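Local coordinates for SusD superfamily protein (Bacteroides thetaiotaomicron VPI-5482, PDB 3HDX), which probably binds polysaccharide at the outer membrane as a SusD homolog, taking part in carbohydrate uptake, at residues Asn33-Ile37 with Gly274-Leu279; Thr25-Ala30 with Gly260-Ala264; Ile37-Lys43 with Leu54-Asn60. All coordinates share one frame. Residues are numbered along the deposited sequence.

How the contacts relate
The first segments lie on helices 11-30 and 34-41, which follow each other; the partners in contacts 1 and 2 come much later, from residues 260-279. Contact 1 and contact 2 have centres about 11 Å apart and touch: His35 N lies 2.8 Å from Leu29 O, a probable hydrogen bond, and His275 CE1 packs 3.5 Å from Phe263 CG. Their segments alternate along the chain. Contact 1 and contact 3 share Ile37 and helix 34-41, with centres about 12 Å apart; Leu279 CD2 reaches Leu54 CD1 at 3.9 Å. Contacts 2 and 3 do not touch, their nearest atoms being about 7 Å apart. The 1,2-ethanediol beside contact 2 probably comes from the crystallisation liquor.

Contact 1: residues Asn33-Ile37 with Gly274-Leu279; sequences NTHWI and GHLEQL
Two helix starts face each other here. Asn33 stands at the N-cap position of helix 34-41, with positive phi (56/33), and makes no side-chain capping bond. Ile37 N donates to Asn33 O at 2.9 Å, closing the first turn. On the other side, Gly274 has psi 124°, His275 is extended (-148/139), and the chain then continues into helix 276-280. Gln278 N bonds to His275 O at 3.1 Å and Leu279 N to Leu276 O at 2.8 Å. The CA atoms of Asn33 and Gly274 are 4.9 Å apart, and those of Trp36 and Leu276 6.6 Å.

Trp36 and Asn33 contribute most on the 33-37 side, with 83 and 75 Å² covered. The chi1 of Trp36 is m (-52°) and its chi2 is -80°, which lays the indole along the incoming chain. Leu276 is t,p. Its CB sits over the five-membered ring, 3.9 Å from the centroid and 8° off the normal, a CH-pi contact, while Leu276 CD1 lies 3.8 Å from Trp36 CG. Gly274 O approaches Trp36 CH2 at 3.5 Å.

The contact joins an early helix of the SusD-family, TPR-related helical region to a short helix 237 residues later. Strand 358-361 also meets the indole, through Ile358.

Asn33 is m at chi1; its CB points toward 274-279, and its side chain packs beside Gly274 and His275. Leu279 (m,t) and Ile37 (m,m) meet through their CD1 atoms at 4.2 Å. His275 is m at chi1 and its CB points away; ND1 bonds to Ser356, and the ring meets Phe263.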
loop_
_atom_site.group_PDB
_atom_site.type_symbol
_atom_site.label_atom_id
_atom_site.label_comp_id
_atom_site.label_asym_id
_atom_site.label_seq_id
_atom_site.Cartn_x
_atom_site.Cartn_y
_atom_site.Cartn_z
ATOM N N ASN A 33 -11.562 6.776 -0.008
ATOM C CA ASN A 33 -10.189 7.028 0.411
ATOM C C ASN A 33 -9.643 5.987 1.402
ATOM O O ASN A 33 -8.773 6.288 2.226
ATOM C CB ASN A 33 -10.046 8.471 0.934
ATOM C CG ASN A 33 -10.238 9.482 -0.140
ATOM O OD1 ASN A 33 -9.798 9.267 -1.263
ATOM N ND2 ASN A 33 -10.995 10.545 0.159
ATOM N N THR A 34 -10.108 4.751 1.242
ATOM C CA THR A 34 -9.726 3.625 2.077
ATOM C C THR A 34 -8.236 3.557 2.383
ATOM O O THR A 34 -7.839 3.418 3.526
ATOM C CB THR A 34 -10.196 2.267 1.444
ATOM O OG1 THR A 34 -11.622 2.168 1.566
ATOM C CG2 THR A 34 -9.491 1.053 2.087
ATOM N N HIS A 35 -7.413 3.672 1.353
ATOM C CA HIS A 35 -5.974 3.480 1.546
ATOM C C HIS A 35 -5.385 4.402 2.619
ATOM O O HIS A 35 -4.656 3.960 3.512
ATOM C CB HIS A 35 -5.253 3.637 0.199
ATOM C CG HIS A 35 -3.787 3.288 0.243
ATOM N ND1 HIS A 35 -3.314 2.027 0.544
ATOM C CD2 HIS A 35 -2.698 4.044 -0.041
ATOM C CE1 HIS A 35 -1.992 2.043 0.473
ATOM N NE2 HIS A 35 -1.594 3.253 0.121
ATOM N N TRP A 36 -5.806 5.659 2.568
ATOM C CA TRP A 36 -5.317 6.699 3.476
ATOM C C TRP A 36 -6.065 6.708 4.785
ATOM O O TRP A 36 -5.472 6.969 5.831
ATOM C CB TRP A 36 -5.310 8.065 2.766
ATOM C CG TRP A 36 -4.567 7.937 1.471
ATOM C CD1 TRP A 36 -3.215 7.942 1.285
ATOM C CD2 TRP A 36 -5.153 7.639 0.196
ATOM N NE1 TRP A 36 -2.921 7.692 -0.034
ATOM C CE2 TRP A 36 -4.089 7.495 -0.722
ATOM C CE3 TRP A 36 -6.482 7.468 -0.263
ATOM C CZ2 TRP A 36 -4.308 7.193 -2.072
ATOM C CZ3 TRP A 36 -6.696 7.159 -1.606
ATOM C CH2 TRP A 36 -5.608 7.003 -2.488
ATOM N N ILE A 37 -7.382 6.461 4.719
ATOM C CA ILE A 37 -8.224 6.403 5.913
ATOM C C ILE A 37 -7.740 5.273 6.823
ATOM O O ILE A 37 -7.511 5.469 8.032
ATOM C CB ILE A 37 -9.724 6.177 5.524
ATOM C CG1 ILE A 37 -10.321 7.431 4.850
ATOM C CG2 ILE A 37 -10.535 5.713 6.734
ATOM C CD1 ILE A 37 -10.404 8.648 5.674
ATOM N N GLY A 274 -11.015 7.995 -5.467
ATOM C CA GLY A 274 -10.116 8.252 -4.300
ATOM C C GLY A 274 -8.628 8.698 -4.475
ATOM O O GLY A 274 -7.773 8.029 -5.099
ATOM N N HIS A 275 -8.298 9.831 -3.852
ATOM C CA HIS A 275 -6.960 10.446 -3.909
ATOM C C HIS A 275 -6.690 11.160 -2.593
ATOM O O HIS A 275 -7.584 11.834 -2.058
ATOM C CB HIS A 275 -6.940 11.502 -5.024
ATOM C CG HIS A 275 -7.151 10.922 -6.383
ATOM N ND1 HIS A 275 -6.126 10.366 -7.129
ATOM C CD2 HIS A 275 -8.298 10.659 -7.061
ATOM C CE1 HIS A 275 -6.636 9.846 -8.236
ATOM N NE2 HIS A 275 -7.949 10.011 -8.220
ATOM N N LEU A 276 -5.469 11.043 -2.070
ATOM C CA LEU A 276 -5.121 11.716 -0.819
ATOM C C LEU A 276 -5.396 13.215 -0.888
ATOM O O LEU A 276 -5.805 13.822 0.099
ATOM C CB LEU A 276 -3.640 11.528 -0.442
ATOM C CG LEU A 276 -3.149 12.205 0.846
ATOM C CD1 LEU A 276 -3.909 11.635 2.079
ATOM C CD2 LEU A 276 -1.636 12.089 1.022
ATOM N N GLU A 277 -5.103 13.796 -2.042
ATOM C CA GLU A 277 -5.332 15.234 -2.275
ATOM C C GLU A 277 -6.731 15.725 -1.885
ATOM O O GLU A 277 -6.889 16.871 -1.500
ATOM C CB GLU A 277 -5.099 15.612 -3.744
ATOM C CG GLU A 277 -3.693 15.453 -4.269
ATOM C CD GLU A 277 -3.422 14.135 -4.964
ATOM O OE1 GLU A 277 -4.003 13.102 -4.595
ATOM O OE2 GLU A 277 -2.611 14.128 -5.892
ATOM N N GLN A 278 -7.752 14.883 -2.015
ATOM C CA GLN A 278 -9.103 15.241 -1.572
ATOM C C GLN A 278 -9.122 15.628 -0.078
ATOM O O GLN A 278 -9.845 16.581 0.335
ATOM C CB GLN A 278 -10.084 14.105 -1.848
ATOM C CG GLN A 278 -10.314 13.867 -3.327
ATOM C CD GLN A 278 -11.021 12.549 -3.688
ATOM O OE1 GLN A 278 -11.134 11.635 -2.867
ATOM N NE2 GLN A 278 -11.478 12.440 -4.967
ATOM N N LEU A 279 -8.313 14.914 0.711
ATOM C CA LEU A 279 -8.197 15.149 2.127
ATOM C C LEU A 279 -7.157 16.191 2.517
ATOM O O LEU A 279 -7.329 16.861 3.523
ATOM C CB LEU A 279 -7.865 13.821 2.858
ATOM C CG LEU A 279 -8.921 12.708 2.783
ATOM C CD1 LEU A 279 -8.327 11.365 3.281
ATOM C CD2 LEU A 279 -10.193 13.093 3.537
#

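Contact 2: residues Thr25-Ala30 with Gly260-Ala264; sequences TRAALA and GFNFA. With EDO (1,2-ethanediol), chain I.
A helix end packs against an edge where strand 259-261, which pairs antiparallel with strand 358-361, runs into loop. The helix, 11-30, belongs to the helical, TPR-related part of this SusD-family protein. Residues 25-30 are helical; 260-264 are extended throughout. The nearest CA atoms are those of Arg26 and Phe261, 5.6 Å apart.

Thr25 points its CB at the strand, and its CG2 lies 3.5 Å from Phe261 CZ. Its hydroxyl bonds back to Val21 O. Arg26 is t,t,p over chi1 to chi3. Arg26 CB lies 3.9 Å from Phe261 CB. The t,t start carries CD over the face of Phe263, 3.5 Å from the ring centroid and 11° off the normal, a CH-pi contact; the p turn at chi3 then directs the guanidinium. Arg26 NH1 gives a weak hydrogen bond to Asn262 O at 3.2 Å. One turn on, Leu29 (m,p) brings CD2 to 4.1 Å from Phe261 CE2. Phe261 (chi1 m, chi2 -85°) also touches Leu117 of helix 104-129. Ala30 places CB at the edge of the Phe263 ring, 3.8 Å from CZ.

Gly260 makes no contact with 25-30; its backbone binds 1,2-ethanediol, probably from the crystallisation liquor. Gly260 N donates to its O1 at 2.9 Å, and that O1 donates to Gly260 O at 3.1 Å.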
loop_
_atom_site.group_PDB
_atom_site.type_symbol
_atom_site.label_atom_id
_atom_site.label_comp_id
_atom_site.label_asym_id
_atom_site.label_seq_id
_atom_site.Cartn_x
_atom_site.Cartn_y
_atom_site.Cartn_z
ATOM N N THR A 25 -9.241 -3.638 -8.305
ATOM C CA THR A 25 -8.245 -3.591 -7.208
ATOM C C THR A 25 -7.979 -2.130 -6.801
ATOM O O THR A 25 -8.001 -1.788 -5.632
ATOM C CB THR A 25 -6.951 -4.330 -7.538
ATOM O OG1 THR A 25 -7.250 -5.645 -8.067
ATOM C CG2 THR A 25 -6.103 -4.440 -6.259
ATOM N N ARG A 26 -7.849 -1.262 -7.795
ATOM C CA ARG A 26 -7.691 0.189 -7.554
ATOM C C ARG A 26 -8.919 0.700 -6.782
ATOM O O ARG A 26 -8.780 1.368 -5.774
ATOM C CB ARG A 26 -7.529 0.921 -8.868
ATOM C CG ARG A 26 -7.362 2.412 -8.725
ATOM C CD ARG A 26 -7.220 3.062 -10.053
ATOM N NE ARG A 26 -8.469 3.007 -10.849
ATOM C CZ ARG A 26 -8.638 2.429 -12.058
ATOM N NH1 ARG A 26 -7.649 1.847 -12.748
ATOM N NH2 ARG A 26 -9.847 2.466 -12.627
ATOM N N ALA A 27 -10.121 0.310 -7.238
ATOM C CA ALA A 27 -11.357 0.733 -6.587
ATOM C C ALA A 27 -11.460 0.280 -5.131
ATOM O O ALA A 27 -11.946 1.040 -4.276
ATOM C CB ALA A 27 -12.570 0.263 -7.378
ATOM N N ALA A 28 -10.960 -0.918 -4.817
ATOM C CA ALA A 28 -11.009 -1.420 -3.436
ATOM C C ALA A 28 -10.222 -0.528 -2.476
ATOM O O ALA A 28 -10.646 -0.265 -1.371
ATOM C CB ALA A 28 -10.484 -2.883 -3.334
ATOM N N LEU A 29 -9.060 -0.075 -2.947
ATOM C CA LEU A 29 -8.159 0.791 -2.157
ATOM C C LEU A 29 -8.575 2.251 -2.189
ATOM O O LEU A 29 -8.346 2.981 -1.237
ATOM C CB LEU A 29 -6.700 0.675 -2.641
ATOM C CG LEU A 29 -5.923 -0.505 -2.066
ATOM C CD1 LEU A 29 -6.546 -1.852 -2.347
ATOM C CD2 LEU A 29 -4.490 -0.454 -2.536
ATOM N N ALA A 30 -9.172 2.677 -3.292
ATOM C CA ALA A 30 -9.499 4.101 -3.494
ATOM C C ALA A 30 -10.877 4.505 -2.993
ATOM O O ALA A 30 -11.055 5.651 -2.598
ATOM C CB ALA A 30 -9.349 4.502 -4.981
ATOM N N GLY A 260 1.733 -0.433 -7.508
ATOM C CA GLY A 260 0.821 0.687 -7.373
ATOM C C GLY A 260 -0.331 0.584 -8.333
ATOM O O GLY A 260 -0.409 -0.390 -9.086
ATOM N N PHE A 261 -1.243 1.561 -8.254
ATOM C CA PHE A 261 -2.467 1.597 -9.075
ATOM C C PHE A 261 -2.654 3.004 -9.589
ATOM O O PHE A 261 -2.569 3.981 -8.828
ATOM C CB PHE A 261 -3.692 1.149 -8.268
ATOM C CG PHE A 261 -3.532 -0.223 -7.725
ATOM C CD1 PHE A 261 -3.847 -1.329 -8.506
ATOM C CD2 PHE A 261 -2.968 -0.421 -6.472
ATOM C CE1 PHE A 261 -3.578 -2.641 -8.034
ATOM C CE2 PHE A 261 -2.718 -1.725 -5.994
ATOM C CZ PHE A 261 -3.035 -2.826 -6.786
ATOM N N ASN A 262 -2.871 3.092 -10.894
ATOM C CA ASN A 262 -2.924 4.374 -11.586
ATOM C C ASN A 262 -4.331 4.745 -12.027
ATOM O O ASN A 262 -5.165 3.869 -12.285
ATOM C CB ASN A 262 -2.034 4.308 -12.832
ATOM C CG ASN A 262 -0.666 3.745 -12.533
ATOM O OD1 ASN A 262 -0.058 4.081 -11.508
ATOM N ND2 ASN A 262 -0.215 2.817 -13.366
ATOM N N PHE A 263 -4.547 6.035 -12.241
ATOM C CA PHE A 263 -5.881 6.524 -12.650
ATOM C C PHE A 263 -5.855 7.085 -14.082
ATOM O O PHE A 263 -4.892 7.786 -14.435
ATOM C CB PHE A 263 -6.318 7.548 -11.630
ATOM C CG PHE A 263 -6.558 6.943 -10.264
ATOM C CD1 PHE A 263 -5.469 6.622 -9.419
ATOM C CD2 PHE A 263 -7.869 6.677 -9.820
ATOM C CE1 PHE A 263 -5.663 6.057 -8.171
ATOM C CE2 PHE A 263 -8.090 6.107 -8.546
ATOM C CZ PHE A 263 -6.996 5.809 -7.719
ATOM N N ALA A 264 -6.892 6.749 -14.883
ATOM C CA ALA A 264 -7.047 7.202 -16.304
ATOM C C ALA A 264 -8.292 8.080 -16.479
ATOM O O ALA A 264 -9.429 7.614 -16.299
ATOM C CB ALA A 264 -7.107 5.992 -17.272
HETATM C C1 EDO I . 2.052 -2.127 -10.754
HETATM O O1 EDO I . 1.751 -2.568 -9.475
HETATM C C2 EDO I . 3.419 -1.547 -10.824
HETATM O O2 EDO I . 3.400 -0.249 -10.221
#

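Contact 3: residues Ile37-Lys43 with Leu54-Asn60; sequences ICGDLRK and LQAVSDN
Ile37, Leu41, Leu54 and Val57 form the apolar centre. Ile37 (m,m) puts CD1 3.6 Å from Leu54 CD2 and CG2 3.8 Å from Val57 CG1. Leu41 (t,p) sends CD2 against both, 3.9 Å from Leu54 CD2 and 3.8 Å from Val57 CB. The helical parts 37-41 and 54-58 cross at -70°, with axes 10.0 Å apart. The first contains a wider pi-type turn.

Both helices end here. The backbones close to 4.2 Å between the CA atoms of Arg42 and Ser58. Two CA-H...O contacts form, Ser58 CA to Leu41 O at 3.3 Å and Arg42 CA to Val57 O at 3.5 Å. Lys43 N then donates to Ser58 O at 3.0 Å. Asn60, with positive phi (62/31), ends its helix in a Schellman motif. Arg42 is extended (all t), so NE and NH2 both donate to Asn60 OD1 at 2.8 Å. At the exposed edge, one water joins Lys43 NZ (3.1 Å) to Asp59 O (2.8 Å).

Helix 67-73 covers Leu54 and Val57, strand 47-48 packs on Leu41 and Leu54, and helix 430-441 meets Arg42 through Trp431.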
loop_
_atom_site.group_PDB
_atom_site.type_symbol
_atom_site.label_atom_id
_atom_site.label_comp_id
_atom_site.label_asym_id
_atom_site.label_seq_id
_atom_site.Cartn_x
_atom_site.Cartn_y
_atom_site.Cartn_z
ATOM N N ILE A 37 -7.382 6.461 4.719
ATOM C CA ILE A 37 -8.224 6.403 5.913
ATOM C C ILE A 37 -7.740 5.273 6.823
ATOM O O ILE A 37 -7.511 5.469 8.032
ATOM C CB ILE A 37 -9.724 6.177 5.524
ATOM C CG1 ILE A 37 -10.321 7.431 4.850
ATOM C CG2 ILE A 37 -10.535 5.713 6.734
ATOM C CD1 ILE A 37 -10.404 8.648 5.674
ATOM N N CYS A 38 -7.507 4.102 6.225
ATOM C CA CYS A 38 -7.069 2.935 6.987
ATOM C C CYS A 38 -5.585 2.923 7.322
ATOM O O CYS A 38 -5.214 2.309 8.341
ATOM C CB CYS A 38 -7.452 1.624 6.260
ATOM S SG CYS A 38 -9.205 1.422 6.001
ATOM N N GLY A 39 -4.759 3.531 6.459
ATOM C CA GLY A 39 -3.310 3.475 6.578
ATOM C C GLY A 39 -2.581 4.659 7.168
ATOM O O GLY A 39 -1.545 4.486 7.768
ATOM N N ASP A 40 -3.088 5.865 6.929
ATOM C CA ASP A 40 -2.474 7.101 7.403
ATOM C C ASP A 40 -3.233 7.777 8.538
ATOM O O ASP A 40 -2.630 8.285 9.479
ATOM C CB ASP A 40 -2.333 8.136 6.274
ATOM C CG ASP A 40 -1.197 7.841 5.356
ATOM O OD1 ASP A 40 -0.039 7.909 5.783
ATOM O OD2 ASP A 40 -1.445 7.549 4.195
ATOM N N LEU A 41 -4.563 7.788 8.446
ATOM C CA LEU A 41 -5.363 8.591 9.392
ATOM C C LEU A 41 -5.495 7.969 10.771
ATOM O O LEU A 41 -5.430 8.679 11.793
ATOM C CB LEU A 41 -6.727 8.919 8.770
ATOM C CG LEU A 41 -7.678 9.849 9.559
ATOM C CD1 LEU A 41 -7.037 11.224 9.779
ATOM C CD2 LEU A 41 -8.984 9.961 8.752
ATOM N N ARG A 42 -5.709 6.659 10.803
ATOM C CA ARG A 42 -5.935 5.875 12.028
ATOM C C ARG A 42 -4.715 5.928 12.951
ATOM O O ARG A 42 -3.651 5.410 12.628
ATOM C CB ARG A 42 -6.296 4.449 11.656
ATOM C CG ARG A 42 -6.816 3.629 12.774
ATOM C CD ARG A 42 -7.165 2.264 12.301
ATOM N NE ARG A 42 -7.784 1.475 13.355
ATOM C CZ ARG A 42 -7.962 0.158 13.284
ATOM N NH1 ARG A 42 -7.626 -0.521 12.170
ATOM N NH2 ARG A 42 -8.487 -0.479 14.325
ATOM N N LYS A 43 -4.892 6.571 14.105
ATOM C CA LYS A 43 -3.817 6.841 15.067
ATOM C C LYS A 43 -2.569 7.458 14.396
ATOM O O LYS A 43 -1.435 7.287 14.854
ATOM C CB LYS A 43 -3.472 5.594 15.883
ATOM C CG LYS A 43 -4.621 5.027 16.710
ATOM C CD LYS A 43 -5.185 6.016 17.735
ATOM C CE LYS A 43 -4.156 6.469 18.753
ATOM N NZ LYS A 43 -4.680 7.508 19.701
ATOM N N LEU A 54 -13.924 11.768 10.210
ATOM C CA LEU A 54 -12.447 11.590 10.069
ATOM C C LEU A 54 -11.794 11.556 11.446
ATOM O O LEU A 54 -10.908 10.754 11.689
ATOM C CB LEU A 54 -11.872 12.707 9.207
ATOM C CG LEU A 54 -12.327 12.831 7.752
ATOM C CD1 LEU A 54 -11.635 13.997 7.045
ATOM C CD2 LEU A 54 -12.080 11.533 6.959
ATOM N N GLN A 55 -12.283 12.378 12.387
ATOM C CA GLN A 55 -11.710 12.386 13.722
ATOM C C GLN A 55 -11.927 11.011 14.401
ATOM O O GLN A 55 -11.053 10.542 15.177
ATOM C CB GLN A 55 -12.287 13.541 14.582
ATOM C CG GLN A 55 -11.581 13.674 15.918
ATOM C CD GLN A 55 -10.127 14.033 15.731
ATOM O OE1 GLN A 55 -9.796 15.163 15.363
ATOM N NE2 GLN A 55 -9.239 13.035 15.921
ATOM N N ALA A 56 -13.103 10.388 14.154
ATOM C CA ALA A 56 -13.382 9.057 14.724
ATOM C C ALA A 56 -12.380 8.007 14.210
ATOM O O ALA A 56 -11.881 7.195 14.978
ATOM C CB ALA A 56 -14.814 8.622 14.483
ATOM N N VAL A 57 -12.055 8.073 12.914
ATOM C CA VAL A 57 -11.022 7.173 12.374
ATOM C C VAL A 57 -9.688 7.416 13.102
ATOM O O VAL A 57 -9.025 6.482 13.581
ATOM C CB VAL A 57 -10.828 7.360 10.871
ATOM C CG1 VAL A 57 -9.677 6.472 10.353
ATOM C CG2 VAL A 57 -12.163 7.112 10.101
ATOM N N SER A 58 -9.279 8.681 13.164
ATOM C CA SER A 58 -8.034 9.052 13.797
ATOM C C SER A 58 -7.940 8.557 15.248
ATOM O O SER A 58 -6.889 8.062 15.684
ATOM C CB SER A 58 -7.816 10.562 13.693
ATOM O OG SER A 58 -6.599 10.943 14.312
ATOM N N ASP A 59 -9.055 8.642 15.975
ATOM C CA ASP A 59 -9.118 8.162 17.349
ATOM C C ASP A 59 -9.344 6.679 17.522
ATOM O O ASP A 59 -9.368 6.213 18.660
ATOM C CB ASP A 59 -10.274 8.869 18.084
ATOM C CG ASP A 59 -10.080 10.372 18.252
ATOM O OD1 ASP A 59 -8.940 10.870 18.251
ATOM O OD2 ASP A 59 -11.125 11.044 18.482
ATOM N N ASN A 60 -9.473 5.912 16.435
ATOM C CA ASN A 60 -9.809 4.483 16.522
ATOM C C ASN A 60 -11.184 4.216 17.173
ATOM O O ASN A 60 -11.368 3.168 17.810
ATOM C CB ASN A 60 -8.714 3.656 17.221
ATOM C CG ASN A 60 -8.840 2.159 16.921
ATOM O OD1 ASN A 60 -9.181 1.804 15.799
ATOM N ND2 ASN A 60 -8.635 1.288 17.940
HETATM O O HOH W 1 -7.529 6.914 20.666
HETATM O O HOH W 2 -6.181 10.305 18.792
#